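Local atomic coordinates of MazG-related protein (Thermotoga maritima, PDB entry 2YXH), a protein that binds magnesium ions and probably hydrolyses nucleoside triphosphates to monophosphates and diphosphate. Residues 6-9 against 10-14; 32-35 against 36-39; 47-50 against 51-55. The protein carries 1 engineered substitution. All coordinates share one frame; numbering follows the deposited sequence. Where two conformers were deposited one is given.

In the fold
All three are local contacts, interaction 1 on helix 2-15, interaction 2 on helix 24-43, interaction 3 on helix 47-72. Each has a buried side (I8, I9 and S12; E34, I35 and V38; L50, E53 and I54) and an exposed one (E7 and E10; S33 and E36; L47 and A48), and each touches the second subunit. Interactions 2 and 3 meet: their carboxylates share one magnesium ion, and V38 packs on L50 and E53. I9 packs on helix 47-72, its side chain about 11 Å from a bound magnesium ion. To common helical backbone bonds interaction 1 adds a serine hydroxyl, interaction 2 metal-bound carboxylates, and interaction 3 a metal ligand, an amide and an apolar pair.

Interaction 1 (6-9 against 10-14); sequences LEII and ERSLR
S12 turns its hydroxyl back on I8, one helical turn earlier. The acceptor I8 O takes two hydrogen bonds from this one residue. S12 N approaches I8 O in the carbonyl plane, at 2.9 Å. S12 OG comes to I8 O from above that plane, at 3.1 Å. The hydroxyl reaches it because OG stands beside the backbone N and anti to the carbonyl carbon (chi1 -67°). The buried hydroxyl therefore spends its proton within the helix. The setting is the regular i to i-4 bonding of an alpha helix, helix 2-15, with a serine added to one acceptor. In the same pattern E10 N binds L6 O, R11 N binds E7 O and L13 N binds I9 O. R11 CG also passes 3.4 Å from E7 O. From there its extended chain carries the guanidinium off the helix, where NH1 is hydrogen-bonded to L94 O of the second subunit. E7 OE1 stays 6.2 Å from R11 NE, too far for a salt bridge. R14 NE and E10 OE2 form a long salt bridge of 3.7 Å. I9 packs on Y59, L63 and A66 of helix 47-72, while S12 and L13 pack on L19.

Interaction 2 (32-35 against 36-39); sequences ASEI and EEVA. With MG (magnesium ion), chain D; MG (magnesium ion), chain C.
The carboxylates of E34 and E37 stand almost at right angles, their planes 83° apart, and meet through one oxygen each. E34 OE1 and E37 OE2 are 2.6 Å apart. This closeness of like charges is explained by the magnesium ion they both bind, at 2.2 Å from E34 OE1 and 2.0 Å from E37 OE2. The other oxygen, E34 OE2, binds the second magnesium at 2.0 Å, so one carboxylate bridges two metals. The torsions differ. E34 bends at chi2 (-71°), whereas E37 runs out extended (chi2 -176°), and the two converge from successive turns. The pair is the E-x-x-E half of the metal-binding signature of the MazG family. E53 and D56 complete the protein ligands of the shared ion. D60 and four waters join E34 on the other. On another side of the helix, water 1 donates to A32 O at 2.6 Å and to E36 OE2 at 3.1 Å. V38 packs on L50, E53 and I54 of helix 47-72, the next helix in the chain, and I35 meets I35 of the second subunit at the dimer interface.

Interaction 3 (47-50 against 51-55); sequences LANL and EEEIG. With MG (magnesium ion), chain D.
The side chain of E53 runs past N49 and ends on a magnesium ion. Its CB lies 3.6 Å from N49 O, which also accepts from E53 N. CG comes still nearer, 3.1 Å from N49 O, and lies 3.8 Å from N49 CG. A bend at chi2 (-61°) then swings the carboxylate aside, with CD 3.1 Å from the magnesium. E53 OE1 binds magnesium at 2.1 Å, while E53 OE2 accepts a hydrogen bond of 2.5 Å from water 6, itself a ligand of that ion. The same water donates to E52 OE2, which also has a salt bridge with K86 of the second subunit. N49 holds its amide beside both carboxylates, crossing each at a steep angle. An alanine here removes the amide, which would probably open a gap beside the E52 and E53 carboxylates, next to the metal ligand. Further round, L50 CD1 and I54 CG1 pack side by side, 4.0 Å apart. Water 7 joins A48 O to E51 OE1, which pairs with K82 of the second subunit. E53 thus has one oxygen on the metal and the other on a metal-bound water, which probably fixes its carboxylate and may polarise the water.

Interaction 1 (6-9 against 10-14)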
loop_
_atom_site.group_PDB
_atom_site.type_symbol
_atom_site.label_atom_id
_atom_site.label_comp_id
_atom_site.label_asym_id
_atom_site.label_seq_id
_atom_site.Cartn_x
_atom_site.Cartn_y
_atom_site.Cartn_z
ATOM N N LEU A 6 -0.697 10.050 -5.605
ATOM C CA LEU A 6 0.666 10.452 -5.294
ATOM C C LEU A 6 0.863 11.964 -5.241
ATOM O O LEU A 6 1.760 12.451 -4.589
ATOM C CB LEU A 6 1.623 9.824 -6.276
ATOM C CG LEU A 6 1.764 8.319 -6.299
ATOM C CD1 LEU A 6 2.256 7.889 -7.686
ATOM C CD2 LEU A 6 2.770 7.896 -5.238
ATOM N N GLU A 7 0.016 12.683 -5.988
ATOM C CA GLU A 7 0.026 14.139 -6.030
ATOM C C GLU A 7 -0.516 14.574 -4.710
ATOM O O GLU A 7 0.004 15.532 -4.098
ATOM C CB GLU A 7 -0.836 14.695 -7.188
ATOM C CG GLU A 7 -0.337 14.248 -8.600
ATOM C CD GLU A 7 -1.346 14.512 -9.759
ATOM O OE1 GLU A 7 -1.487 15.697 -10.182
ATOM O OE2 GLU A 7 -1.998 13.548 -10.269
ATOM N N ILE A 8 -1.542 13.854 -4.253
ATOM C CA ILE A 8 -2.117 14.134 -2.952
ATOM C C ILE A 8 -1.093 13.996 -1.826
ATOM O O ILE A 8 -0.888 14.913 -1.006
ATOM C CB ILE A 8 -3.371 13.323 -2.707
ATOM C CG1 ILE A 8 -4.515 13.990 -3.457
ATOM C CG2 ILE A 8 -3.669 13.177 -1.204
ATOM C CD1 ILE A 8 -5.752 14.082 -2.664
ATOM N N ILE A 9 -0.426 12.863 -1.830
ATOM C CA ILE A 9 0.615 12.595 -0.904
ATOM C C ILE A 9 1.668 13.713 -1.094
ATOM O O ILE A 9 2.090 14.295 -0.124
ATOM C CB ILE A 9 1.237 11.190 -1.183
ATOM C CG1 ILE A 9 0.233 10.041 -1.124
ATOM C CG2 ILE A 9 2.446 10.940 -0.344
ATOM C CD1 ILE A 9 -0.145 9.657 0.207
ATOM N N GLU A 10 2.052 14.092 -2.337
ATOM C CA GLU A 10 3.075 15.200 -2.415
ATOM C C GLU A 10 2.583 16.488 -1.732
ATOM O O GLU A 10 3.357 17.177 -0.987
ATOM C CB GLU A 10 3.635 15.518 -3.814
ATOM C CG GLU A 10 4.567 16.831 -3.758
ATOM C CD GLU A 10 6.022 16.682 -3.060
ATOM O OE1 GLU A 10 6.527 15.516 -2.948
ATOM O OE2 GLU A 10 6.663 17.733 -2.652
ATOM N N ARG A 11 1.296 16.800 -1.943
ATOM C CA ARG A 11 0.733 18.040 -1.416
ATOM C C ARG A 11 0.740 17.961 0.110
ATOM O O ARG A 11 0.934 18.951 0.762
ATOM C CB ARG A 11 -0.705 18.231 -1.891
ATOM C CG ARG A 11 -0.778 18.749 -3.319
ATOM C CD ARG A 11 -2.216 18.725 -3.782
ATOM N NE ARG A 11 -2.260 19.233 -5.133
ATOM C CZ ARG A 11 -2.125 20.522 -5.418
ATOM N NH1 ARG A 11 -2.010 21.419 -4.437
ATOM N NH2 ARG A 11 -2.110 20.899 -6.695
ATOM N N SER A 12 0.532 16.785 0.642
ATOM C CA SER A 12 0.560 16.628 2.133
ATOM C C SER A 12 1.951 16.808 2.768
ATOM O O SER A 12 2.081 17.266 3.914
ATOM C CB SER A 12 0.124 15.217 2.447
ATOM O OG SER A 12 -1.244 14.964 2.114
ATOM N N LEU A 13 2.982 16.351 2.065
ATOM C CA LEU A 13 4.348 16.532 2.539
ATOM C C LEU A 13 4.602 18.021 2.602
ATOM O O LEU A 13 5.168 18.514 3.585
ATOM C CB LEU A 13 5.349 15.850 1.596
ATOM C CG LEU A 13 5.379 14.342 1.876
ATOM C CD1 LEU A 13 6.137 13.573 0.761
ATOM C CD2 LEU A 13 5.814 14.016 3.340
ATOM N N ARG A 14 4.124 18.728 1.568
ATOM C CA ARG A 14 4.414 20.113 1.436
ATOM C C ARG A 14 3.603 21.047 2.273
ATOM O O ARG A 14 4.063 22.170 2.522
ATOM C CB ARG A 14 4.326 20.542 0.009
ATOM C CG ARG A 14 5.675 20.388 -0.696
ATOM C CD ARG A 14 5.618 21.027 -2.117
ATOM N NE ARG A 14 4.408 20.703 -2.927
ATOM C CZ ARG A 14 3.399 21.548 -3.243
ATOM N NH1 ARG A 14 3.376 22.842 -2.795
ATOM N NH2 ARG A 14 2.389 21.076 -4.016
#

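Interaction 2 (32-35 against 36-39)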
loop_
_atom_site.group_PDB
_atom_site.type_symbol
_atom_site.label_atom_id
_atom_site.label_comp_id
_atom_site.label_asym_id
_atom_site.label_seq_id
_atom_site.Cartn_x
_atom_site.Cartn_y
_atom_site.Cartn_z
ATOM N N ALA A 32 -2.020 -0.520 10.060
ATOM C CA ALA A 32 -2.454 -1.782 10.649
ATOM C C ALA A 32 -3.912 -1.625 10.950
ATOM O O ALA A 32 -4.683 -2.600 10.809
ATOM C CB ALA A 32 -1.654 -2.160 11.898
ATOM N N SER A 33 -4.344 -0.414 11.276
ATOM C CA SER A 33 -5.771 -0.215 11.494
ATOM C C SER A 33 -6.640 -0.408 10.285
ATOM O O SER A 33 -7.694 -1.025 10.415
ATOM C CB SER A 33 -6.092 1.110 12.167
ATOM O OG SER A 33 -7.496 1.335 12.187
ATOM N N GLU A 34 -6.223 0.140 9.097
ATOM C CA GLU A 34 -7.064 0.001 7.938
ATOM C C GLU A 34 -7.132 -1.427 7.487
ATOM O O GLU A 34 -8.090 -1.808 6.855
ATOM C CB GLU A 34 -6.527 0.786 6.706
ATOM C CG GLU A 34 -6.391 2.192 6.920
ATOM C CD GLU A 34 -7.738 2.889 7.021
ATOM O OE1 GLU A 34 -8.769 2.271 6.638
ATOM O OE2 GLU A 34 -7.759 4.084 7.427
ATOM N N ILE A 35 -6.033 -2.141 7.642
ATOM C CA ILE A 35 -5.995 -3.569 7.421
ATOM C C ILE A 35 -7.162 -4.222 8.194
ATOM O O ILE A 35 -7.825 -5.122 7.689
ATOM C CB ILE A 35 -4.697 -4.172 8.044
ATOM C CG1 ILE A 35 -3.533 -4.053 7.122
ATOM C CG2 ILE A 35 -4.882 -5.695 8.414
ATOM C CD1 ILE A 35 -2.301 -4.587 7.758
ATOM N N GLU A 36 -7.413 -3.787 9.413
ATOM C CA GLU A 36 -8.543 -4.345 10.147
ATOM C C GLU A 36 -9.881 -3.933 9.551
ATOM O O GLU A 36 -10.824 -4.724 9.508
ATOM C CB GLU A 36 -8.498 -3.964 11.618
ATOM C CG GLU A 36 -7.232 -4.541 12.388
ATOM C CD GLU A 36 -7.142 -6.117 12.464
ATOM O OE1 GLU A 36 -8.072 -6.875 12.072
ATOM O OE2 GLU A 36 -6.112 -6.613 12.960
ATOM N N GLU A 37 -9.978 -2.712 9.014
ATOM C CA GLU A 37 -11.214 -2.336 8.375
ATOM C C GLU A 37 -11.436 -3.191 7.164
ATOM O O GLU A 37 -12.558 -3.522 6.845
ATOM C CB GLU A 37 -11.298 -0.862 8.118
ATOM C CG GLU A 37 -11.062 -0.039 9.402
ATOM C CD GLU A 37 -11.243 1.452 9.153
ATOM O OE1 GLU A 37 -11.690 2.113 10.084
ATOM O OE2 GLU A 37 -10.978 1.989 8.032
ATOM N N VAL A 38 -10.365 -3.639 6.524
ATOM C CA VAL A 38 -10.521 -4.380 5.272
ATOM C C VAL A 38 -11.026 -5.813 5.656
ATOM O O VAL A 38 -12.023 -6.348 5.103
ATOM C CB VAL A 38 -9.175 -4.442 4.472
ATOM C CG1 VAL A 38 -9.232 -5.502 3.467
ATOM C CG2 VAL A 38 -8.907 -3.085 3.785
ATOM N N ALA A 39 -10.340 -6.411 6.609
ATOM C CA ALA A 39 -10.736 -7.706 7.157
ATOM C C ALA A 39 -12.198 -7.687 7.577
ATOM O O ALA A 39 -12.959 -8.529 7.169
ATOM C CB ALA A 39 -9.871 -8.045 8.251
HETATM MG MG MG D . -10.819 3.120 6.394
HETATM MG MG MG C . -6.398 5.559 7.785
HETATM O O HOH W 1 -4.047 -5.038 11.330
HETATM O O HOH W 2 -6.024 4.378 9.343
HETATM O O HOH W 3 -7.863 6.343 9.174
HETATM O O HOH W 4 -5.072 6.833 8.773
HETATM O O HOH W 5 -6.909 6.788 6.132
HETATM O O HOH W 6 -13.044 3.676 6.726
#

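Interaction 3 (47-50 against 51-55)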
loop_
_atom_site.group_PDB
_atom_site.type_symbol
_atom_site.label_atom_id
_atom_site.label_comp_id
_atom_site.label_asym_id
_atom_site.label_seq_id
_atom_site.Cartn_x
_atom_site.Cartn_y
_atom_site.Cartn_z
ATOM N N LEU A 47 -19.436 -4.876 -0.016
ATOM C CA LEU A 47 -18.616 -4.593 -1.133
ATOM C C LEU A 47 -18.252 -3.090 -1.268
ATOM O O LEU A 47 -17.106 -2.728 -1.687
ATOM C CB LEU A 47 -19.302 -5.113 -2.392
ATOM C CG LEU A 47 -19.611 -6.587 -2.550
ATOM C CD1 LEU A 47 -20.096 -6.756 -3.937
ATOM C CD2 LEU A 47 -18.302 -7.401 -2.233
ATOM N N ALA A 48 -19.239 -2.215 -0.974
ATOM C CA ALA A 48 -19.023 -0.735 -0.984
ATOM C C ALA A 48 -17.997 -0.354 0.083
ATOM O O ALA A 48 -17.168 0.520 -0.153
ATOM C CB ALA A 48 -20.289 0.010 -0.699
ATOM N N ASN A 49 -18.039 -1.029 1.246
ATOM C CA ASN A 49 -17.113 -0.703 2.296
ATOM C C ASN A 49 -15.771 -1.317 1.943
ATOM O O ASN A 49 -14.749 -0.726 2.207
ATOM C CB ASN A 49 -17.592 -1.214 3.662
ATOM C CG ASN A 49 -16.632 -0.795 4.826
ATOM O OD1 ASN A 49 -16.349 0.408 5.049
ATOM N ND2 ASN A 49 -16.187 -1.769 5.598
ATOM N N LEU A 50 -15.773 -2.509 1.316
ATOM C CA LEU A 50 -14.500 -3.168 0.993
ATOM C C LEU A 50 -13.754 -2.184 0.048
ATOM O O LEU A 50 -12.556 -1.963 0.212
ATOM C CB LEU A 50 -14.675 -4.590 0.413
ATOM C CG LEU A 50 -13.372 -5.355 0.082
ATOM C CD1 LEU A 50 -12.282 -5.448 1.130
ATOM C CD2 LEU A 50 -13.788 -6.749 -0.407
ATOM N N GLU A 51 -14.515 -1.562 -0.864
ATOM C CA GLU A 51 -13.911 -0.705 -1.824
ATOM C C GLU A 51 -13.339 0.579 -1.170
ATOM O O GLU A 51 -12.237 0.972 -1.468
ATOM C CB GLU A 51 -14.904 -0.325 -2.891
ATOM C CG GLU A 51 -14.407 0.721 -3.835
ATOM C CD GLU A 51 -15.551 1.171 -4.751
ATOM O OE1 GLU A 51 -16.441 1.872 -4.226
ATOM O OE2 GLU A 51 -15.581 0.830 -5.967
ATOM N N GLU A 52 -14.082 1.206 -0.294
ATOM C CA GLU A 52 -13.554 2.172 0.572
ATOM C C GLU A 52 -12.274 1.778 1.316
ATOM O O GLU A 52 -11.322 2.489 1.253
ATOM C CB GLU A 52 -14.625 2.672 1.534
ATOM C CG GLU A 52 -14.181 3.974 2.397
ATOM C CD GLU A 52 -14.793 4.050 3.864
ATOM O OE1 GLU A 52 -15.878 3.461 4.106
ATOM O OE2 GLU A 52 -14.198 4.741 4.739
ATOM N N GLU A 53 -12.282 0.727 2.137
ATOM C CA GLU A 53 -11.123 0.409 2.866
ATOM C C GLU A 53 -9.893 0.043 1.967
ATOM O O GLU A 53 -8.740 0.281 2.362
ATOM C CB GLU A 53 -11.481 -0.743 3.806
ATOM C CG GLU A 53 -12.815 -0.409 4.567
ATOM C CD GLU A 53 -12.665 0.862 5.429
ATOM O OE1 GLU A 53 -11.526 1.338 5.644
ATOM O OE2 GLU A 53 -13.676 1.435 5.880
ATOM N N ILE A 54 -10.122 -0.648 0.857
ATOM C CA ILE A 54 -8.972 -0.885 -0.070
ATOM C C ILE A 54 -8.287 0.478 -0.382
ATOM O O ILE A 54 -7.063 0.653 -0.264
ATOM C CB ILE A 54 -9.397 -1.641 -1.332
ATOM C CG1 ILE A 54 -9.779 -3.107 -0.922
ATOM C CG2 ILE A 54 -8.192 -1.719 -2.318
ATOM C CD1 ILE A 54 -8.623 -3.918 -0.282
ATOM N N GLY A 55 -9.112 1.474 -0.726
ATOM C CA GLY A 55 -8.514 2.764 -0.982
ATOM C C GLY A 55 -7.811 3.351 0.249
ATOM O O GLY A 55 -6.653 3.796 0.164
HETATM MG MG MG D . -10.819 3.120 6.394
HETATM O O HOH W 7 -17.792 2.370 -2.066
HETATM O O HOH W 6 -13.044 3.676 6.726
HETATM O O HOH W 8 -10.196 4.944 7.606
#